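Local structure of 11R-lipoxygenase (Gersemia fruticosa, 3VF1) at residues Gly136-Pro141 against Phe650-Ala655; Lys283-Glu288 against Pro364-Glu369. The protein probably inserts molecular oxygen into polyunsaturated fatty acids with a non-heme iron, as a calcium-dependent 11R-lipoxygenase. All coordinates share one frame; numbering follows the deposited sequence.

Contact 1 (Gly136-Pro141 against Phe650-Ala655); sequences GKAILP and FGDAAA
Where the PLAT beta-sandwich adjoins the helical lipoxygenase domain, the loop leaving strand 130-134 meets the N-terminal end of helix 653-676, Ala138 and Lys137 facing Asp652. Asp652 holds the N-cap position of that helix, yet its carboxylate makes no capping bond and reaches across the interface instead. OD2 accepts the backbone N-H of Ala138 through its syn lone pair, with Ala138 N 3.0 Å from Asp652 OD2 and an N-H...O angle of 167°. Tyr514 OH, from helix 491-514, hydrogen-bonds to the same oxygen, so OD2 ties the sandwich loop and two helices together. Ala138 CB rests 3.6 Å from Asp652 OD2 and also touches Pro416 and Lys419 of helix 416-425. Just before this bond the backbones close in, Gly136 CA lying 4.0 Å from Gly651 CA. The Lys137 and Asp652 side chains cross at about a right angle. Lys137 NZ stands 4.3 Å from Asp652 OD1, too far for a salt bridge. The nearest approach of the lysine side chain is aliphatic: Lys137 CG lies 3.4 Å from Asp652 OD1.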
ATOM      1  N   GLY A 136      18.185   4.343 -22.366  1.00 45.91           N
ATOM      2  CA  GLY A 136      16.778   4.040 -22.149  1.00 45.62           C
ATOM      3  C   GLY A 136      16.342   2.634 -22.520  1.00 44.62           C
ATOM      4  O   GLY A 136      15.686   1.955 -21.729  1.00 44.29           O
ATOM      5  N   LYS A 137      16.701   2.202 -23.726  1.00 43.92           N
ATOM      6  CA  LYS A 137      16.306   0.893 -24.244  1.00 42.43           C
ATOM      7  C   LYS A 137      16.387  -0.203 -23.178  1.00 40.42           C
ATOM      8  O   LYS A 137      17.412  -0.364 -22.516  1.00 39.85           O
ATOM      9  CB  LYS A 137      17.198   0.523 -25.433  1.00 47.39           C
ATOM     10  CG  LYS A 137      16.669  -0.600 -26.307  1.00 52.01           C
ATOM     11  CD  LYS A 137      17.701  -0.998 -27.355  1.00 59.37           C
ATOM     12  CE  LYS A 137      17.169  -2.057 -28.312  1.00 62.72           C
ATOM     13  NZ  LYS A 137      16.190  -1.502 -29.291  1.00 66.37           N
ATOM     14  N   ALA A 138      15.300  -0.953 -23.017  1.00 35.94           N
ATOM     15  CA  ALA A 138      15.269  -2.070 -22.078  1.00 36.37           C
ATOM     16  C   ALA A 138      15.741  -3.340 -22.777  1.00 38.15           C
ATOM     17  O   ALA A 138      15.359  -3.610 -23.915  1.00 41.80           O
ATOM     18  CB  ALA A 138      13.866  -2.259 -21.516  1.00 36.80           C
ATOM     19  N   ILE A 139      16.569  -4.120 -22.089  1.00 38.72           N
ATOM     20  CA  ILE A 139      17.223  -5.270 -22.704  1.00 36.82           C
ATOM     21  C   ILE A 139      17.235  -6.485 -21.783  1.00 36.66           C
ATOM     22  O   ILE A 139      17.776  -6.434 -20.678  1.00 39.36           O
ATOM     23  CB  ILE A 139      18.678  -4.931 -23.082  1.00 40.95           C
ATOM     24  CG1 ILE A 139      18.717  -3.723 -24.018  1.00 41.32           C
ATOM     25  CG2 ILE A 139      19.355  -6.131 -23.729  1.00 41.87           C
ATOM     26  CD1 ILE A 139      20.105  -3.171 -24.246  1.00 43.32           C
ATOM     27  N   LEU A 140      16.639  -7.578 -22.247  1.00 37.60           N
ATOM     28  CA  LEU A 140      16.672  -8.840 -21.517  1.00 39.56           C
ATOM     29  C   LEU A 140      18.067  -9.448 -21.593  1.00 40.22           C
ATOM     30  O   LEU A 140      18.795  -9.216 -22.558  1.00 44.56           O
ATOM     31  CB  LEU A 140      15.650  -9.813 -22.105  1.00 40.78           C
ATOM     32  CG  LEU A 140      14.187  -9.381 -22.010  1.00 39.77           C
ATOM     33  CD1 LEU A 140      13.299 -10.288 -22.846  1.00 35.62           C
ATOM     34  CD2 LEU A 140      13.738  -9.383 -20.560  1.00 40.68           C
ATOM     35  N   PRO A 141      18.448 -10.236 -20.577  1.00 40.92           N
ATOM     36  CA  PRO A 141      19.771 -10.870 -20.586  1.00 42.34           C
ATOM     37  C   PRO A 141      19.904 -11.889 -21.712  1.00 45.97           C
ATOM     38  O   PRO A 141      20.987 -12.057 -22.270  1.00 45.78           O
ATOM     39  CB  PRO A 141      19.838 -11.562 -19.222  1.00 38.92           C
ATOM     40  CG  PRO A 141      18.419 -11.791 -18.841  1.00 39.21           C
ATOM     41  CD  PRO A 141      17.654 -10.631 -19.401  1.00 42.39           C
ATOM     42  N   PHE A 650      11.503   4.001 -19.085  1.00 37.88           N
ATOM     43  CA  PHE A 650      11.400   3.389 -20.407  1.00 37.28           C
ATOM     44  C   PHE A 650      11.848   4.347 -21.504  1.00 39.97           C
ATOM     45  O   PHE A 650      11.442   5.508 -21.532  1.00 41.46           O
ATOM     46  CB  PHE A 650       9.965   2.935 -20.681  1.00 34.80           C
ATOM     47  CG  PHE A 650       9.584   1.665 -19.978  1.00 35.22           C
ATOM     48  CD1 PHE A 650       9.998   0.441 -20.469  1.00 32.88           C
ATOM     49  CD2 PHE A 650       8.805   1.694 -18.834  1.00 35.36           C
ATOM     50  CE1 PHE A 650       9.649  -0.732 -19.828  1.00 31.27           C
ATOM     51  CE2 PHE A 650       8.452   0.526 -18.191  1.00 34.65           C
ATOM     52  CZ  PHE A 650       8.875  -0.690 -18.690  1.00 34.68           C
ATOM     53  N   GLY A 651      12.688   3.849 -22.405  1.00 40.62           N
ATOM     54  CA  GLY A 651      13.118   4.616 -23.559  1.00 39.05           C
ATOM     55  C   GLY A 651      12.432   4.148 -24.828  1.00 37.09           C
ATOM     56  O   GLY A 651      12.260   4.920 -25.772  1.00 36.73           O
ATOM     57  N   ASP A 652      12.033   2.880 -24.851  1.00 37.91           N
ATOM     58  CA  ASP A 652      11.405   2.298 -26.030  1.00 35.38           C
ATOM     59  C   ASP A 652      10.063   2.960 -26.319  1.00 34.11           C
ATOM     60  O   ASP A 652       9.214   3.074 -25.438  1.00 37.51           O
ATOM     61  CB  ASP A 652      11.212   0.792 -25.840  1.00 38.61           C
ATOM     62  CG  ASP A 652      12.494   0.085 -25.442  1.00 39.05           C
ATOM     63  OD1 ASP A 652      13.334  -0.173 -26.328  1.00 42.98           O
ATOM     64  OD2 ASP A 652      12.659  -0.217 -24.241  1.00 42.07           O
ATOM     65  N   ALA A 653       9.879   3.392 -27.562  1.00 34.26           N
ATOM     66  CA  ALA A 653       8.661   4.086 -27.963  1.00 34.58           C
ATOM     67  C   ALA A 653       7.439   3.176 -27.856  1.00 34.45           C
ATOM     68  O   ALA A 653       6.314   3.654 -27.712  1.00 34.39           O
ATOM     69  CB  ALA A 653       8.803   4.618 -29.382  1.00 32.79           C
ATOM     70  N   ALA A 654       7.661   1.868 -27.932  1.00 32.13           N
ATOM     71  CA  ALA A 654       6.573   0.904 -27.812  1.00 34.18           C
ATOM     72  C   ALA A 654       6.039   0.877 -26.381  1.00 33.92           C
ATOM     73  O   ALA A 654       4.843   0.687 -26.158  1.00 30.95           O
ATOM     74  CB  ALA A 654       7.039  -0.477 -28.232  1.00 31.63           C
ATOM     75  N   ALA A 655       6.931   1.065 -25.416  1.00 34.18           N
ATOM     76  CA  ALA A 655       6.537   1.118 -24.013  1.00 29.35           C
ATOM     77  C   ALA A 655       5.689   2.360 -23.758  1.00 32.87           C
ATOM     78  O   ALA A 655       4.686   2.304 -23.049  1.00 33.27           O
ATOM     79  CB  ALA A 655       7.762   1.118 -23.117  1.00 30.47           C
TER

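Contact 2 (Lys283-Glu288 against Pro364-Glu369); sequences KNEMVE and PLKDTE
Leu365 and Lys366 lay their aliphatic carbons against the backbone carbonyls of Met286 and Glu285, a contact made by van der Waals approach with no hydrogen bond across it. Leu365 puts two carbons on one oxygen: CD2 lies 3.3 Å from Met286 O, and CB lies 3.6 Å from Met286 O. Lys366 bends at chi2 (-62°), and further along the chain its CE comes within 3.3 Å of Glu285 O, while NZ is farther from Glu285 O, at 4.0 Å. The Met286 CB points away from the loop, and its side chain packs on Ile361 of strand 361-362.

The carbonyls belong to a short, loosely hydrogen-bonded helical turn around 284-287; their partners sit in the loop that joins strand 361-362, at the edge of a five-stranded antiparallel sheet, to the long helix 369-410, which carries the iron ligands His392 and His397. Thr368 is the N-cap of that helix, its OG1 hydrogen-bonded to Asp371 N.

Glu285 and Lys366 carry opposite charges but do not pair: Glu285 OE2 is 6.3 Å from Lys366 NZ. Other polar bonds of the two segments do not cross between them: Asp367 forms a salt bridge with Lys604, and within 283-288 weak hydrogen bonds run from Asn284 ND2 to Glu288 OE2 (3.3 Å) and from Lys283 N to Met286 SD (3.5 Å).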
ATOM      1  N   LYS A 283     -31.932 -17.988  15.137  1.00 33.40           N
ATOM      2  CA  LYS A 283     -33.227 -18.585  14.835  1.00 36.66           C
ATOM      3  C   LYS A 283     -34.117 -17.603  14.087  1.00 35.57           C
ATOM      4  O   LYS A 283     -34.026 -16.390  14.280  1.00 35.28           O
ATOM      5  CB  LYS A 283     -33.914 -19.054  16.122  1.00 39.10           C
ATOM      6  CG  LYS A 283     -33.080 -20.026  16.943  1.00 37.74           C
ATOM      7  CD  LYS A 283     -32.616 -21.203  16.098  1.00 39.28           C
ATOM      8  CE  LYS A 283     -31.713 -22.138  16.882  1.00 47.02           C
ATOM      9  NZ  LYS A 283     -31.186 -23.236  16.021  1.00 51.00           N
ATOM     10  N   ASN A 284     -34.980 -18.141  13.233  1.00 35.48           N
ATOM     11  CA  ASN A 284     -35.859 -17.329  12.403  1.00 35.45           C
ATOM     12  C   ASN A 284     -36.681 -16.340  13.223  1.00 36.20           C
ATOM     13  O   ASN A 284     -36.896 -15.204  12.798  1.00 36.61           O
ATOM     14  CB  ASN A 284     -36.783 -18.236  11.586  1.00 35.19           C
ATOM     15  CG  ASN A 284     -37.690 -17.459  10.654  1.00 41.69           C
ATOM     16  OD1 ASN A 284     -37.233 -16.857   9.683  1.00 39.54           O
ATOM     17  ND2 ASN A 284     -38.988 -17.481  10.937  1.00 44.31           N
ATOM     18  N   GLU A 285     -37.131 -16.770  14.398  1.00 37.22           N
ATOM     19  CA  GLU A 285     -37.960 -15.923  15.256  1.00 42.74           C
ATOM     20  C   GLU A 285     -37.252 -14.611  15.578  1.00 36.89           C
ATOM     21  O   GLU A 285     -37.891 -13.578  15.754  1.00 35.49           O
ATOM     22  CB  GLU A 285     -38.333 -16.665  16.550  1.00 43.11           C
ATOM     23  CG  GLU A 285     -37.647 -16.160  17.831  1.00 53.56           C
ATOM     24  CD  GLU A 285     -36.819 -17.232  18.530  1.00 60.11           C
ATOM     25  OE1 GLU A 285     -37.001 -18.429  18.221  1.00 60.41           O
ATOM     26  OE2 GLU A 285     -35.982 -16.875  19.389  1.00 55.93           O
ATOM     27  N   MET A 286     -35.927 -14.662  15.648  1.00 35.17           N
ATOM     28  CA  MET A 286     -35.140 -13.509  16.056  1.00 35.34           C
ATOM     29  C   MET A 286     -35.098 -12.434  14.974  1.00 33.24           C
ATOM     30  O   MET A 286     -35.000 -11.253  15.279  1.00 33.81           O
ATOM     31  CB  MET A 286     -33.710 -13.938  16.395  1.00 35.21           C
ATOM     32  CG  MET A 286     -33.605 -14.996  17.480  1.00 37.68           C
ATOM     33  SD  MET A 286     -31.923 -15.620  17.648  1.00 37.16           S
ATOM     34  CE  MET A 286     -32.095 -16.722  19.046  1.00 40.44           C
ATOM     35  N   VAL A 287     -35.190 -12.837  13.712  1.00 32.31           N
ATOM     36  CA  VAL A 287     -34.899 -11.921  12.611  1.00 29.59           C
ATOM     37  C   VAL A 287     -35.963 -11.886  11.518  1.00 28.64           C
ATOM     38  O   VAL A 287     -35.807 -11.175  10.528  1.00 30.39           O
ATOM     39  CB  VAL A 287     -33.563 -12.300  11.943  1.00 28.05           C
ATOM     40  CG1 VAL A 287     -32.419 -12.193  12.941  1.00 27.61           C
ATOM     41  CG2 VAL A 287     -33.642 -13.705  11.367  1.00 29.09           C
ATOM     42  N   GLU A 288     -37.044 -12.638  11.694  1.00 30.51           N
ATOM     43  CA  GLU A 288     -38.015 -12.823  10.619  1.00 30.86           C
ATOM     44  C   GLU A 288     -38.648 -11.517  10.137  1.00 30.86           C
ATOM     45  O   GLU A 288     -38.797 -11.309   8.934  1.00 32.09           O
ATOM     46  CB  GLU A 288     -39.112 -13.800  11.043  1.00 37.91           C
ATOM     47  CG  GLU A 288     -40.059 -14.165   9.910  1.00 47.04           C
ATOM     48  CD  GLU A 288     -41.212 -15.036  10.364  1.00 63.46           C
ATOM     49  OE1 GLU A 288     -41.734 -14.809  11.478  1.00 66.74           O
ATOM     50  OE2 GLU A 288     -41.594 -15.953   9.604  1.00 69.47           O
ATOM     51  N   PRO A 364     -31.987  -6.199  16.416  1.00 30.66           N
ATOM     52  CA  PRO A 364     -32.742  -4.947  16.556  1.00 33.18           C
ATOM     53  C   PRO A 364     -34.240  -5.182  16.729  1.00 32.06           C
ATOM     54  O   PRO A 364     -34.958  -4.301  17.193  1.00 34.36           O
ATOM     55  CB  PRO A 364     -32.457  -4.217  15.241  1.00 31.35           C
ATOM     56  CG  PRO A 364     -32.152  -5.300  14.267  1.00 29.36           C
ATOM     57  CD  PRO A 364     -31.452  -6.368  15.054  1.00 29.17           C
ATOM     58  N   LEU A 365     -34.695  -6.366  16.339  1.00 31.60           N
ATOM     59  CA  LEU A 365     -36.080  -6.785  16.529  1.00 32.88           C
ATOM     60  C   LEU A 365     -36.411  -7.146  17.981  1.00 39.24           C
ATOM     61  O   LEU A 365     -37.493  -6.817  18.470  1.00 42.65           O
ATOM     62  CB  LEU A 365     -36.366  -7.991  15.635  1.00 33.47           C
ATOM     63  CG  LEU A 365     -37.829  -8.377  15.430  1.00 40.55           C
ATOM     64  CD1 LEU A 365     -38.554  -7.310  14.628  1.00 38.77           C
ATOM     65  CD2 LEU A 365     -37.920  -9.729  14.738  1.00 36.05           C
ATOM     66  N   LYS A 366     -35.484  -7.813  18.663  1.00 35.25           N
ATOM     67  CA  LYS A 366     -35.753  -8.369  19.987  1.00 36.23           C
ATOM     68  C   LYS A 366     -35.070  -7.589  21.108  1.00 35.84           C
ATOM     69  O   LYS A 366     -35.406  -7.756  22.280  1.00 40.77           O
ATOM     70  CB  LYS A 366     -35.288  -9.829  20.050  1.00 37.95           C
ATOM     71  CG  LYS A 366     -36.040 -10.772  19.124  1.00 41.47           C
ATOM     72  CD  LYS A 366     -37.518 -10.835  19.470  1.00 50.92           C
ATOM     73  CE  LYS A 366     -38.255 -11.827  18.586  1.00 54.60           C
ATOM     74  NZ  LYS A 366     -39.719 -11.826  18.854  1.00 61.82           N
ATOM     75  N   ASP A 367     -34.109  -6.744  20.753  1.00 32.38           N
ATOM     76  CA  ASP A 367     -33.335  -6.017  21.753  1.00 31.95           C
ATOM     77  C   ASP A 367     -33.666  -4.532  21.761  1.00 31.02           C
ATOM     78  O   ASP A 367     -34.239  -4.003  20.808  1.00 32.52           O
ATOM     79  CB  ASP A 367     -31.838  -6.210  21.515  1.00 33.20           C
ATOM     80  CG  ASP A 367     -31.382  -7.624  21.806  1.00 35.54           C
ATOM     81  OD1 ASP A 367     -31.030  -7.906  22.969  1.00 37.10           O
ATOM     82  OD2 ASP A 367     -31.377  -8.457  20.877  1.00 38.95           O
ATOM     83  N   THR A 368     -33.292  -3.863  22.846  1.00 31.86           N
ATOM     84  CA  THR A 368     -33.522  -2.432  22.973  1.00 31.70           C
ATOM     85  C   THR A 368     -32.650  -1.700  21.965  1.00 33.96           C
ATOM     86  O   THR A 368     -31.705  -2.271  21.417  1.00 34.64           O
ATOM     87  CB  THR A 368     -33.192  -1.925  24.388  1.00 34.61           C
ATOM     88  OG1 THR A 368     -31.784  -2.041  24.626  1.00 35.18           O
ATOM     89  CG2 THR A 368     -33.954  -2.721  25.443  1.00 30.90           C
ATOM     90  N   GLU A 369     -32.966  -0.434  21.722  1.00 31.25           N
ATOM     91  CA  GLU A 369     -32.248   0.351  20.729  1.00 28.45           C
ATOM     92  C   GLU A 369     -30.818   0.639  21.178  1.00 28.50           C
ATOM     93  O   GLU A 369     -29.888   0.587  20.375  1.00 30.98           O
ATOM     94  CB  GLU A 369     -33.002   1.650  20.441  1.00 30.21           C
ATOM     95  CG  GLU A 369     -34.395   1.417  19.878  1.00 30.12           C
ATOM     96  CD  GLU A 369     -35.113   2.701  19.532  1.00 34.92           C
ATOM     97  OE1 GLU A 369     -34.532   3.787  19.742  1.00 36.31           O
ATOM     98  OE2 GLU A 369     -36.261   2.623  19.045  1.00 36.47           O
TER

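In the fold
The two contacts lie on opposite sides of the chain's centre, their own centres 64 Å apart and their nearest atoms about 52 Å apart. Along the chain the order is 136-141, 283-288, 364-369, 650-655, so both segments of contact 2 fall between the two of contact 1. Contact 1 bridges segments 509 residues apart and joins the PLAT sandwich to a late helix of the lipoxygenase domain; contact 2, its segments 76 residues apart, stays inside that domain, on its outer surface beside the small sheet. They share no helix or strand. Neither lies at the iron site; contact 2 brings a helical turn against the loop just before helix 369-410.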